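Local coordinates for probable manganase-dependent inorganic pyrophosphatase (PDB 3L2B), which probably hydrolyses inorganic pyrophosphate with the help of manganese, and binds the activator diadenosine tetraphosphate in the CBS domains of its regulatory region, at residues N70-K74 with S75-L79; D128-E131 with I132-E135; D173-T176 with A177-I181; V208-T211 with M212-R216. All coordinates share one frame; numbering follows the deposited sequence.

All four contacts join neighbours along one run of chain, three to five residues apart. Contact 3, on helix 174-180, is the buried one and faces the second subunit with aromatic and arginine side chains; contacts 1, 2 and 4 are only partly buried. Contacts 2 and 3 both belong to the DRTGG domain, whereas contact 4 lies in a CBS domain, its centre about 58 Å from that of contact 2. Contacts 2 and 3 take in helix starts, and contacts 1 and 4 run through helix ends; serine or threonine hydroxyls bond to carbonyls in contacts 1, 3 and 4, while contact 2 has a salt bridge instead. Contact 1 touches contact 3 through Leu72 CD1 and Ile181 CD1, 3.9 Å apart.

Contact 1. Residues N70-K74 with S75-L79; sequences NILAK and SATSL
Ile71 O is gripped twice by Ser75: the hydroxyl OG donates to it at 2.6 Å, and the backbone N at 2.9 Å. The second bond comes from above the carbonyl plane, whereas the hydroxyl is tilted less far from it. Ser75 has OG turned between its backbone N and carbonyl carbon (chi1 68°), which folds the hydroxyl back onto the last turn of helix 71-74. The same oxygen is an acceptor in its turn: Thr77 OG1 donates to Ser75 OG at 2.7 Å, giving a short chain of hydroxyls that ends on Ile71 O. Beside it, Leu72 O takes the backbone N of Thr77, 3.1 Å away and in the carbonyl plane. A water donates both to Leu72 O and to Thr77 O, bridging the helix end to the loop that leads into helix 79-85. Leu72 also reaches Thr77 with its side chain, CD2 lying 3.7 Å from OG1 as the two side chains cross obliquely. Around this turn, Tyr189 packs on Ile71, Lys74 and Ser75, while Leu185 and Pro186 meet Thr77. Just beyond, Ser78 OG caps the next helix by accepting from Asn81 N. With Ala76 at positive phi, the bonds Ala76 N to Ala73 O and Thr77 N to Leu72 O close the helix as a Schellman motif.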
loop_
_atom_site.group_PDB
_atom_site.type_symbol
_atom_site.label_atom_id
_atom_site.label_comp_id
_atom_site.label_asym_id
_atom_site.label_seq_id
_atom_site.Cartn_x
_atom_site.Cartn_y
_atom_site.Cartn_z
ATOM N N ASN A 70 -10.024 8.543 8.274
ATOM C CA ASN A 70 -11.227 9.167 7.759
ATOM C C ASN A 70 -11.230 9.226 6.203
ATOM O O ASN A 70 -12.074 9.875 5.580
ATOM C CB ASN A 70 -11.225 10.586 8.323
ATOM C CG ASN A 70 -12.579 11.161 8.476
ATOM O OD1 ASN A 70 -13.027 11.895 7.603
ATOM N ND2 ASN A 70 -13.247 10.867 9.598
ATOM N N ILE A 71 -10.284 8.540 5.574
ATOM C CA ILE A 71 -10.140 8.632 4.088
ATOM C C ILE A 71 -11.377 8.163 3.286
ATOM O O ILE A 71 -11.587 8.610 2.154
ATOM C CB ILE A 71 -8.855 7.924 3.498
ATOM C CG1 ILE A 71 -8.623 6.534 4.098
ATOM C CG2 ILE A 71 -7.629 8.792 3.692
ATOM C CD1 ILE A 71 -9.850 5.670 4.137
ATOM N N LEU A 72 -12.189 7.270 3.861
ATOM C CA LEU A 72 -13.399 6.801 3.148
ATOM C C LEU A 72 -14.363 7.988 2.989
ATOM O O LEU A 72 -15.001 8.150 1.949
ATOM C CB LEU A 72 -14.065 5.582 3.817
ATOM C CG LEU A 72 -13.269 4.262 3.805
ATOM C CD1 LEU A 72 -14.075 3.105 4.421
ATOM C CD2 LEU A 72 -12.805 3.851 2.406
ATOM N N ALA A 73 -14.384 8.854 4.003
ATOM C CA ALA A 73 -15.257 10.036 4.004
ATOM C C ALA A 73 -14.716 11.071 3.042
ATOM O O ALA A 73 -15.427 11.599 2.173
ATOM C CB ALA A 73 -15.364 10.641 5.421
ATOM N N LYS A 74 -13.431 11.346 3.204
ATOM C CA LYS A 74 -12.780 12.393 2.414
ATOM C C LYS A 74 -12.822 12.056 0.940
ATOM O O LYS A 74 -12.803 12.950 0.095
ATOM C CB LYS A 74 -11.326 12.605 2.860
ATOM C CG LYS A 74 -11.174 13.333 4.207
ATOM C CD LYS A 74 -9.750 13.914 4.370
ATOM C CE LYS A 74 -9.692 15.108 5.362
ATOM N NZ LYS A 74 -10.364 14.854 6.683
ATOM N N SER A 75 -12.865 10.761 0.631
ATOM C CA SER A 75 -12.794 10.301 -0.759
ATOM C C SER A 75 -14.161 9.946 -1.312
ATOM O O SER A 75 -14.291 9.522 -2.456
ATOM C CB SER A 75 -11.899 9.062 -0.863
ATOM O OG SER A 75 -12.495 7.939 -0.208
ATOM N N ALA A 76 -15.179 10.047 -0.476
ATOM C CA ALA A 76 -16.513 9.568 -0.860
ATOM C C ALA A 76 -16.472 8.170 -1.476
ATOM O O ALA A 76 -17.176 7.906 -2.446
ATOM C CB ALA A 76 -17.166 10.551 -1.864
ATOM N N THR A 77 -15.645 7.280 -0.931
ATOM C CA THR A 77 -15.582 5.919 -1.477
ATOM C C THR A 77 -16.979 5.307 -1.483
ATOM O O THR A 77 -17.756 5.442 -0.527
ATOM C CB THR A 77 -14.587 4.997 -0.713
ATOM O OG1 THR A 77 -13.252 5.478 -0.891
ATOM C CG2 THR A 77 -14.651 3.545 -1.240
ATOM N N SER A 78 -17.300 4.676 -2.593
ATOM C CA SER A 78 -18.624 4.085 -2.818
ATOM C C SER A 78 -18.703 2.734 -2.168
ATOM O O SER A 78 -17.704 2.068 -1.959
ATOM C CB SER A 78 -18.889 3.911 -4.309
ATOM O OG SER A 78 -18.213 2.747 -4.767
ATOM N N LEU A 79 -19.917 2.328 -1.869
ATOM C CA LEU A 79 -20.180 0.993 -1.330
ATOM C C LEU A 79 -19.779 -0.075 -2.339
ATOM O O LEU A 79 -19.231 -1.109 -1.980
ATOM C CB LEU A 79 -21.649 0.815 -0.983
ATOM C CG LEU A 79 -21.931 -0.539 -0.333
ATOM C CD1 LEU A 79 -21.046 -0.772 0.957
ATOM C CD2 LEU A 79 -23.412 -0.659 -0.040
HETATM O O HOH W 1 -17.558 7.034 1.626
#

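Contact 2. Residues D128-E131 with I132-E135; sequences DRAE and IQAE
One face of the Arg129 guanidinium is covered by Ile132, whose CG1 lies 3.8 Å above the guanidinium plane, offset toward the rim. At another part of the same group, NH2 forms a salt bridge with Glu131 OE1 at 3.0 Å, so the planar end is tied to a carboxylate while it leans on an aliphatic branch. This is the first turn of helix 130-138, the helix of a beta-alpha-beta unit between strands 123-126 and 143-146 of the DRTGG domain, with Arg129 at the N-cap position. The arginine chain reaches forward over Ile132, bent at chi3 (57°), and its CB also touches Ile132 CG1 at 3.8 Å. Glu131 stays extended, CG anti to the backbone N (chi1 -180°), which carries its carboxylate out to meet the arginine. Gln110 of the second subunit packs on Arg129, placing this end of the helix near the dimer contact. The backbone begins its regular bonding here: Gln133 N donates to Arg129 O and Ala134 N to Ala130 O. Ile156 of helix 154-163 packs on both Gln133 and Ala134. The side chain of Gln133 runs back along the helix start, its NE2 donating to Gly127 O, and its CG lies 3.2 Å from Arg129 O.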
loop_
_atom_site.group_PDB
_atom_site.type_symbol
_atom_site.label_atom_id
_atom_site.label_comp_id
_atom_site.label_asym_id
_atom_site.label_seq_id
_atom_site.Cartn_x
_atom_site.Cartn_y
_atom_site.Cartn_z
ATOM N N ASP A 128 -17.815 -12.689 14.030
ATOM C CA ASP A 128 -19.027 -13.521 13.967
ATOM C C ASP A 128 -19.975 -13.244 15.134
ATOM O O ASP A 128 -21.169 -13.598 15.094
ATOM C CB ASP A 128 -18.615 -15.007 14.010
ATOM C CG ASP A 128 -19.639 -15.935 13.375
ATOM O OD1 ASP A 128 -20.840 -15.577 13.295
ATOM O OD2 ASP A 128 -19.232 -17.043 12.960
ATOM N N ARG A 129 -19.442 -12.629 16.180
ATOM C CA ARG A 129 -20.208 -12.440 17.410
ATOM C C ARG A 129 -21.422 -11.554 17.158
ATOM O O ARG A 129 -21.278 -10.395 16.754
ATOM C CB ARG A 129 -19.318 -11.841 18.518
ATOM C CG ARG A 129 -18.164 -12.752 18.989
ATOM C CD ARG A 129 -17.432 -12.158 20.218
ATOM N NE ARG A 129 -18.352 -11.924 21.347
ATOM C CZ ARG A 129 -18.076 -11.190 22.426
ATOM N NH1 ARG A 129 -16.893 -10.591 22.570
ATOM N NH2 ARG A 129 -19.002 -11.046 23.368
ATOM N N ALA A 130 -22.615 -12.103 17.399
ATOM C CA ALA A 130 -23.884 -11.353 17.217
ATOM C C ALA A 130 -24.071 -10.264 18.278
ATOM O O ALA A 130 -24.755 -9.266 18.033
ATOM C CB ALA A 130 -25.104 -12.293 17.213
ATOM N N GLU A 131 -23.461 -10.461 19.443
ATOM C CA GLU A 131 -23.542 -9.476 20.530
ATOM C C GLU A 131 -22.844 -8.204 20.079
ATOM O O GLU A 131 -23.356 -7.113 20.268
ATOM C CB GLU A 131 -22.912 -9.988 21.847
ATOM C CG GLU A 131 -23.012 -8.945 22.999
ATOM C CD GLU A 131 -22.587 -9.470 24.396
ATOM O OE1 GLU A 131 -21.750 -10.409 24.490
ATOM O OE2 GLU A 131 -23.086 -8.911 25.406
ATOM N N ILE A 132 -21.671 -8.381 19.471
ATOM C CA ILE A 132 -20.857 -7.277 18.975
ATOM C C ILE A 132 -21.559 -6.604 17.815
ATOM O O ILE A 132 -21.649 -5.382 17.739
ATOM C CB ILE A 132 -19.458 -7.775 18.496
ATOM C CG1 ILE A 132 -18.621 -8.255 19.695
ATOM C CG2 ILE A 132 -18.716 -6.698 17.761
ATOM C CD1 ILE A 132 -18.515 -7.210 20.801
ATOM N N GLN A 133 -22.073 -7.430 16.914
ATOM C CA GLN A 133 -22.722 -6.937 15.723
ATOM C C GLN A 133 -23.877 -6.010 16.093
ATOM O O GLN A 133 -24.035 -4.955 15.492
ATOM C CB GLN A 133 -23.206 -8.084 14.829
ATOM C CG GLN A 133 -22.091 -8.817 14.095
ATOM C CD GLN A 133 -22.573 -10.113 13.452
ATOM O OE1 GLN A 133 -23.780 -10.378 13.373
ATOM N NE2 GLN A 133 -21.633 -10.933 13.006
ATOM N N ALA A 134 -24.634 -6.394 17.119
ATOM C CA ALA A 134 -25.813 -5.628 17.563
ATOM C C ALA A 134 -25.454 -4.365 18.331
ATOM O O ALA A 134 -26.146 -3.370 18.253
ATOM C CB ALA A 134 -26.771 -6.504 18.409
ATOM N N GLU A 135 -24.368 -4.375 19.078
ATOM C CA GLU A 135 -23.973 -3.131 19.748
ATOM C C GLU A 135 -23.479 -2.135 18.700
ATOM O O GLU A 135 -23.703 -0.934 18.820
ATOM C CB GLU A 135 -22.908 -3.397 20.818
ATOM C CG GLU A 135 -22.304 -2.133 21.474
ATOM C CD GLU A 135 -23.304 -1.284 22.300
ATOM O OE1 GLU A 135 -24.449 -1.755 22.563
ATOM O OE2 GLU A 135 -22.919 -0.140 22.693
#

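Contact 3. Residues D173-T176 with A177-I181; sequences DSFT and ASRLI
Within the short helix 174-180 of the DRTGG domain, Phe175 meets Arg179 and Thr176 meets Leu180 in a buried, one-turn contact beside the second subunit. Arg179 CD comes to 3.9 Å from Phe175 CZ, and Phe175 CE2 sits at the edge of the guanidinium, the two planes 51° apart. Phe175 holds CG opposite its backbone N (chi1 164°), and Arg179 bends at chi3 (68°), which brings the guanidinium beside the ring. Trp67 of the second subunit meets both, by cation-pi with Arg179 and edge-to-face with Phe175. Arg179 NE, buried here, has no polar partner. Thr176 lies alongside Leu180, CG2 only 3.5 Å from CD1, a tight carbon pair. On another side, Ser174 O accepts from both N and OG of Ser178, from opposite faces of its plane, the hydroxyl bond being 2.7 Å long; Ile125 of strand 123-126 packs on both serines. At the helix start, Asp173 OD1 takes two donors from Thr176, the backbone N at 3.1 Å from above the carboxylate plane and the hydroxyl OG1 at 2.6 Å almost along the C-O axis. Such aspartate N-capping is typical of a helix start, and this helix lines the dimer interface.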
loop_
_atom_site.group_PDB
_atom_site.type_symbol
_atom_site.label_atom_id
_atom_site.label_comp_id
_atom_site.label_asym_id
_atom_site.label_seq_id
_atom_site.Cartn_x
_atom_site.Cartn_y
_atom_site.Cartn_z
ATOM N N ASP A 173 -10.389 -12.232 6.928
ATOM C CA ASP A 173 -10.255 -11.919 8.346
ATOM C C ASP A 173 -9.938 -10.434 8.541
ATOM O O ASP A 173 -9.748 -9.697 7.570
ATOM C CB ASP A 173 -9.241 -12.821 9.069
ATOM C CG ASP A 173 -7.792 -12.551 8.691
ATOM O OD1 ASP A 173 -7.503 -11.842 7.697
ATOM O OD2 ASP A 173 -6.921 -13.099 9.417
ATOM N N SER A 174 -9.892 -9.999 9.800
ATOM C CA SER A 174 -9.849 -8.562 10.087
ATOM C C SER A 174 -8.530 -7.921 9.716
ATOM O O SER A 174 -8.514 -6.768 9.243
ATOM C CB SER A 174 -10.298 -8.210 11.518
ATOM O OG SER A 174 -9.659 -8.981 12.495
ATOM N N PHE A 175 -7.432 -8.654 9.871
ATOM C CA PHE A 175 -6.151 -8.132 9.445
ATOM C C PHE A 175 -6.197 -7.860 7.943
ATOM O O PHE A 175 -5.749 -6.804 7.461
ATOM C CB PHE A 175 -5.001 -9.106 9.758
ATOM C CG PHE A 175 -3.721 -8.810 9.011
ATOM C CD1 PHE A 175 -2.939 -7.730 9.365
ATOM C CD2 PHE A 175 -3.290 -9.641 7.991
ATOM C CE1 PHE A 175 -1.752 -7.453 8.707
ATOM C CE2 PHE A 175 -2.086 -9.398 7.322
ATOM C CZ PHE A 175 -1.319 -8.295 7.667
ATOM N N THR A 176 -6.718 -8.838 7.205
ATOM C CA THR A 176 -6.728 -8.777 5.744
ATOM C C THR A 176 -7.678 -7.684 5.257
ATOM O O THR A 176 -7.325 -6.888 4.419
ATOM C CB THR A 176 -7.064 -10.136 5.100
ATOM O OG1 THR A 176 -6.148 -11.126 5.579
ATOM C CG2 THR A 176 -6.927 -10.079 3.606
ATOM N N ALA A 177 -8.859 -7.616 5.835
ATOM C CA ALA A 177 -9.838 -6.586 5.472
ATOM C C ALA A 177 -9.255 -5.182 5.718
ATOM O O ALA A 177 -9.463 -4.243 4.933
ATOM C CB ALA A 177 -11.163 -6.766 6.283
ATOM N N SER A 178 -8.488 -5.069 6.793
ATOM C CA SER A 178 -7.896 -3.783 7.176
ATOM C C SER A 178 -6.859 -3.372 6.146
ATOM O O SER A 178 -6.773 -2.219 5.762
ATOM C CB SER A 178 -7.279 -3.841 8.558
ATOM O OG SER A 178 -8.263 -4.130 9.546
ATOM N N ARG A 179 -6.123 -4.356 5.683
ATOM C CA ARG A 179 -5.001 -4.157 4.774
ATOM C C ARG A 179 -5.497 -3.873 3.368
ATOM O O ARG A 179 -4.878 -3.120 2.612
ATOM C CB ARG A 179 -4.086 -5.411 4.837
ATOM C CG ARG A 179 -2.888 -5.431 3.963
ATOM C CD ARG A 179 -2.120 -6.756 4.124
ATOM N NE ARG A 179 -2.810 -7.958 3.614
ATOM C CZ ARG A 179 -3.072 -8.211 2.322
ATOM N NH1 ARG A 179 -2.748 -7.345 1.375
ATOM N NH2 ARG A 179 -3.687 -9.335 1.973
ATOM N N LEU A 180 -6.659 -4.430 3.052
ATOM C CA LEU A 180 -7.230 -4.334 1.703
ATOM C C LEU A 180 -8.142 -3.148 1.466
ATOM O O LEU A 180 -8.316 -2.708 0.338
ATOM C CB LEU A 180 -8.074 -5.567 1.398
ATOM C CG LEU A 180 -7.386 -6.898 1.178
ATOM C CD1 LEU A 180 -8.447 -8.032 1.218
ATOM C CD2 LEU A 180 -6.630 -6.897 -0.165
ATOM N N ILE A 181 -8.760 -2.655 2.528
ATOM C CA ILE A 181 -9.864 -1.727 2.370
ATOM C C ILE A 181 -9.443 -0.410 1.699
ATOM O O ILE A 181 -10.275 0.221 0.996
ATOM C CB ILE A 181 -10.601 -1.457 3.700
ATOM C CG1 ILE A 181 -12.002 -0.933 3.390
ATOM C CG2 ILE A 181 -9.770 -0.509 4.550
ATOM C CD1 ILE A 181 -12.866 -0.650 4.601
#

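Contact 4. Residues V208-T211 with M212-R216; sequences VKVT and MSETR
Apolar contact joins Val208 to Met212, whose CE stands 4.1 Å from Val208 CG1. Met212 has CG beside its backbone N (chi1 -79°) and the rest of its chain extended, so it runs back along the helix and passes Val208 O, with CG 3.2 Å from that oxygen. Val9 and Asp203 pack on Val208 from outside the turn. A mixed contact follows on the exposed side, where Val210 CG1 comes 3.3 Å from Glu214 OE1, a methyl against a carboxylate oxygen.

Backbone bonds carry the rest of the turn. Met212 N donates to Val208 O at 3.0 Å, and Glu214 N to Val210 O at 2.9 Å. Ser213 N is held more loosely, by weak bonds to Lys209 O and Val210 O, in keeping with the weak bonding of the helix over its last residues.

Two threonine hydroxyls also bond to backbone carbonyls one turn earlier. Thr215 OG1 donates to Thr211 O at 2.9 Å, reaching it because OG1 is turned between the backbone N and the carbonyl carbon (chi1 61°), and is also bonded to Tyr220 OH, a residue of the ligand pocket. Thr211 OG1 is bonded instead to Asp207 O.

Arg216 then leaves the helix with positive phi, its backbone N bonded to Met212 O at 2.9 Å. It touches the bound diadenosine tetraphosphate, so this helix end, followed by strand 219-223, belongs to the nucleotide site of a CBS domain, in its beta-alpha-beta unit.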
loop_
_atom_site.group_PDB
_atom_site.type_symbol
_atom_site.label_atom_id
_atom_site.label_comp_id
_atom_site.label_asym_id
_atom_site.label_seq_id
_atom_site.Cartn_x
_atom_site.Cartn_y
_atom_site.Cartn_z
ATOM N N VAL A 208 6.162 21.102 -28.151
ATOM C CA VAL A 208 6.002 20.002 -27.192
ATOM C C VAL A 208 7.376 19.437 -26.805
ATOM O O VAL A 208 7.528 18.886 -25.724
ATOM C CB VAL A 208 5.053 18.878 -27.738
ATOM C CG1 VAL A 208 5.167 17.604 -26.926
ATOM C CG2 VAL A 208 3.611 19.354 -27.743
ATOM N N LYS A 209 8.375 19.594 -27.679
ATOM C CA LYS A 209 9.764 19.188 -27.359
ATOM C C LYS A 209 10.331 20.028 -26.202
ATOM O O LYS A 209 11.094 19.526 -25.365
ATOM C CB LYS A 209 10.715 19.281 -28.572
ATOM C CG LYS A 209 10.478 18.245 -29.684
ATOM C CD LYS A 209 11.775 17.894 -30.425
ATOM C CE LYS A 209 11.507 17.280 -31.808
ATOM N NZ LYS A 209 12.722 16.616 -32.383
ATOM N N VAL A 210 9.939 21.302 -26.163
ATOM C CA VAL A 210 10.377 22.231 -25.112
ATOM C C VAL A 210 9.723 21.806 -23.796
ATOM O O VAL A 210 10.397 21.482 -22.807
ATOM C CB VAL A 210 9.998 23.715 -25.445
ATOM C CG1 VAL A 210 10.347 24.648 -24.282
ATOM C CG2 VAL A 210 10.687 24.182 -26.729
ATOM N N THR A 211 8.394 21.780 -23.828
ATOM C CA THR A 211 7.560 21.369 -22.681
ATOM C C THR A 211 8.061 20.081 -22.033
ATOM O O THR A 211 8.061 19.945 -20.810
ATOM C CB THR A 211 6.075 21.154 -23.096
ATOM O OG1 THR A 211 5.638 22.240 -23.924
ATOM C CG2 THR A 211 5.191 21.064 -21.875
ATOM N N MET A 212 8.481 19.146 -22.877
ATOM C CA MET A 212 9.002 17.849 -22.425
ATOM C C MET A 212 10.371 17.975 -21.754
ATOM O O MET A 212 10.725 17.171 -20.883
ATOM C CB MET A 212 9.094 16.838 -23.577
ATOM C CG MET A 212 7.775 16.201 -23.945
ATOM S SD MET A 212 8.003 14.929 -25.190
ATOM C CE MET A 212 6.397 14.130 -25.162
ATOM N N SER A 213 11.142 18.973 -22.174
ATOM C CA SER A 213 12.464 19.227 -21.583
ATOM C C SER A 213 12.347 19.974 -20.255
ATOM O O SER A 213 13.167 19.790 -19.352
ATOM C CB SER A 213 13.360 20.013 -22.531
ATOM O OG SER A 213 14.575 20.315 -21.873
ATOM N N GLU A 214 11.307 20.795 -20.143
ATOM C CA GLU A 214 11.018 21.529 -18.904
ATOM C C GLU A 214 10.564 20.620 -17.750
ATOM O O GLU A 214 10.712 20.988 -16.582
ATOM C CB GLU A 214 9.960 22.619 -19.142
ATOM C CG GLU A 214 10.431 23.765 -20.065
ATOM C CD GLU A 214 9.376 24.866 -20.263
ATOM O OE1 GLU A 214 9.467 25.614 -21.268
ATOM O OE2 GLU A 214 8.465 24.992 -19.411
ATOM N N THR A 215 10.028 19.442 -18.082
ATOM C CA THR A 215 9.355 18.574 -17.097
ATOM C C THR A 215 9.835 17.112 -17.009
ATOM O O THR A 215 9.563 16.423 -16.030
ATOM C CB THR A 215 7.813 18.559 -17.347
ATOM O OG1 THR A 215 7.533 18.047 -18.658
ATOM C CG2 THR A 215 7.216 19.971 -17.213
ATOM N N ARG A 216 10.503 16.623 -18.039
ATOM C CA ARG A 216 11.103 15.264 -18.026
ATOM C C ARG A 216 10.232 14.084 -17.512
ATOM O O ARG A 216 10.762 13.094 -17.013
ATOM C CB ARG A 216 12.434 15.280 -17.253
ATOM C CG ARG A 216 13.607 15.943 -17.997
ATOM C CD ARG A 216 14.896 15.842 -17.169
ATOM N NE ARG A 216 16.051 16.463 -17.822
ATOM C CZ ARG A 216 17.294 16.445 -17.335
ATOM N NH1 ARG A 216 17.562 15.832 -16.184
ATOM N NH2 ARG A 216 18.277 17.045 -17.999
#